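Pilus assembly protein CpaE (Caulobacter crescentus, PDB 4N0P) takes part in pilus assembly and probably binds and hydrolyses ATP, the piece described here being its receiver-like domain. Local coordinates at residues A[61-64]-A[65-69]. Numbering follows the deposited sequence.
Sequences AAVD and YYQNQ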
loop_
_atom_site.group_PDB
_atom_site.type_symbol
_atom_site.label_atom_id
_atom_site.label_comp_id
_atom_site.label_asym_id
_atom_site.label_seq_id
_atom_site.Cartn_x
_atom_site.Cartn_y
_atom_site.Cartn_z
ATOM N N ALA A 61 1.751 -5.681 11.973
ATOM C CA ALA A 61 0.446 -5.346 12.552
ATOM C C ALA A 61 -0.670 -5.648 11.566
ATOM O O ALA A 61 -1.769 -6.002 11.983
ATOM C CB ALA A 61 0.394 -3.881 12.926
ATOM N N ALA A 62 -0.385 -5.516 10.259
ATOM C CA ALA A 62 -1.391 -5.815 9.225
ATOM C C ALA A 62 -1.783 -7.289 9.287
ATOM O O ALA A 62 -2.968 -7.605 9.315
ATOM C CB ALA A 62 -0.853 -5.465 7.833
ATOM N N VAL A 63 -0.789 -8.196 9.349
ATOM C CA VAL A 63 -1.032 -9.642 9.420
ATOM C C VAL A 63 -1.903 -9.955 10.660
ATOM O O VAL A 63 -2.863 -10.731 10.558
ATOM C CB VAL A 63 0.294 -10.422 9.403
ATOM C CG1 VAL A 63 0.074 -11.916 9.703
ATOM C CG2 VAL A 63 0.992 -10.231 8.055
ATOM N N ASP A 64 -1.586 -9.331 11.804
ATOM C CA ASP A 64 -2.346 -9.538 13.034
ATOM C C ASP A 64 -3.781 -9.006 12.899
ATOM O O ASP A 64 -4.723 -9.708 13.282
ATOM C CB ASP A 64 -1.634 -8.877 14.231
ATOM C CG ASP A 64 -0.257 -9.440 14.533
ATOM O OD1 ASP A 64 -0.042 -10.651 14.301
ATOM O OD2 ASP A 64 0.604 -8.671 15.009
ATOM N N TYR A 65 -3.945 -7.775 12.345
ATOM C CA TYR A 65 -5.239 -7.085 12.156
ATOM C C TYR A 65 -6.249 -7.948 11.380
ATOM O O TYR A 65 -7.432 -7.967 11.726
ATOM C CB TYR A 65 -5.034 -5.744 11.382
ATOM C CG TYR A 65 -6.187 -4.776 11.511
ATOM C CD1 TYR A 65 -7.239 -4.784 10.596
ATOM C CD2 TYR A 65 -6.198 -3.800 12.505
ATOM C CE1 TYR A 65 -8.331 -3.925 10.738
ATOM C CE2 TYR A 65 -7.280 -2.921 12.644
ATOM C CZ TYR A 65 -8.358 -3.012 11.780
ATOM O OH TYR A 65 -9.412 -2.138 11.932
ATOM N N TYR A 66 -5.793 -8.580 10.283
ATOM C CA TYR A 66 -6.695 -9.297 9.379
ATOM C C TYR A 66 -6.962 -10.753 9.761
ATOM O O TYR A 66 -7.687 -11.449 9.055
ATOM C CB TYR A 66 -6.217 -9.170 7.927
ATOM C CG TYR A 66 -6.212 -7.719 7.467
ATOM C CD1 TYR A 66 -7.382 -6.949 7.493
ATOM C CD2 TYR A 66 -5.045 -7.120 7.002
ATOM C CE1 TYR A 66 -7.386 -5.612 7.071
ATOM C CE2 TYR A 66 -5.031 -5.771 6.600
ATOM C CZ TYR A 66 -6.204 -5.030 6.637
ATOM O OH TYR A 66 -6.205 -3.723 6.222
ATOM N N GLN A 67 -6.446 -11.191 10.929
ATOM C CA GLN A 67 -6.773 -12.531 11.424
ATOM C C GLN A 67 -8.257 -12.571 11.753
ATOM O O GLN A 67 -8.921 -13.563 11.454
ATOM C CB GLN A 67 -5.945 -12.885 12.674
ATOM C CG GLN A 67 -4.440 -13.013 12.416
ATOM C CD GLN A 67 -4.092 -14.006 11.340
ATOM O OE1 GLN A 67 -4.602 -15.138 11.310
ATOM N NE2 GLN A 67 -3.232 -13.587 10.412
ATOM N N ASN A 68 -8.769 -11.452 12.302
ATOM C CA ASN A 68 -10.152 -11.268 12.727
ATOM C C ASN A 68 -10.987 -10.263 11.875
ATOM O O ASN A 68 -12.214 -10.401 11.862
ATOM C CB ASN A 68 -10.188 -10.845 14.184
ATOM C CG ASN A 68 -9.273 -9.695 14.533
ATOM O OD1 ASN A 68 -9.582 -8.535 14.264
ATOM N ND2 ASN A 68 -8.146 -9.995 15.177
ATOM N N GLN A 69 -10.366 -9.277 11.184
ATOM C CA GLN A 69 -11.129 -8.339 10.349
ATOM C C GLN A 69 -10.971 -8.657 8.842
ATOM O O GLN A 69 -9.896 -9.100 8.417
ATOM C CB GLN A 69 -10.721 -6.866 10.585
ATOM C CG GLN A 69 -11.264 -6.201 11.844
ATOM C CD GLN A 69 -12.762 -6.021 11.874
ATOM O OE1 GLN A 69 -13.481 -6.798 12.497
ATOM N NE2 GLN A 69 -13.261 -4.980 11.240
#
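Asp-64 and Tyr-65 each form a backbone bond across the point where helix 58-65 runs out, Asp-64 through its O and Tyr-65 through its N, and the bonding changes pattern between them. Two i to i+4 bonds still hold the last turn: Tyr-65 N donates to Ala-61 O at 2.8 Å, and Tyr-66 N to Ala-62 O at 3.1 Å, the latter nearly in line with the carbonyl. Beyond them the chain tightens. Gln-67 N reaches back three residues to Asp-64 O, 3.3 Å away, and meets it from well above the carbonyl plane.

Val-63 O, whose i+4 backbone partner is thereby diverted, is taken by a side chain instead. The Gln-67 chain bends at its second torsion (chi2 -56°) and folds back along the helix, bringing NE2 to 2.9 Å from Val-63 O. The acceptor lies close to the amide plane of Gln-67, whereas NE2 stands above the carbonyl plane. The same amide runs alongside Val-63, NE2 being 3.8 Å from CG1, and the two side chains point the same way. A side-chain amide thus supplies the donor for a carbonyl in the last turn.

The two tyrosines leave the turn differently. Tyr-65 has CG anti to its own nitrogen (chi1 -162°), which sends the ring away from the last turn and edge-to-face against Phe-28, while its CB stays 3.3 Å from Ala-61 O. The Tyr-66 ring lies beside the Ala-62 carbonyl, with CD2 3.1 Å from Ala-62 O and its OH hydrogen-bonded to His-26.

In this parallel alpha/beta domain of receiver type, the helix end rests on two strands: Ala-62 and Tyr-66 touch 74-77, and Ala-61 and Ala-62 meet Phe-28 of 24-28, while Val-63 and Tyr-66 pack against helix 83-94.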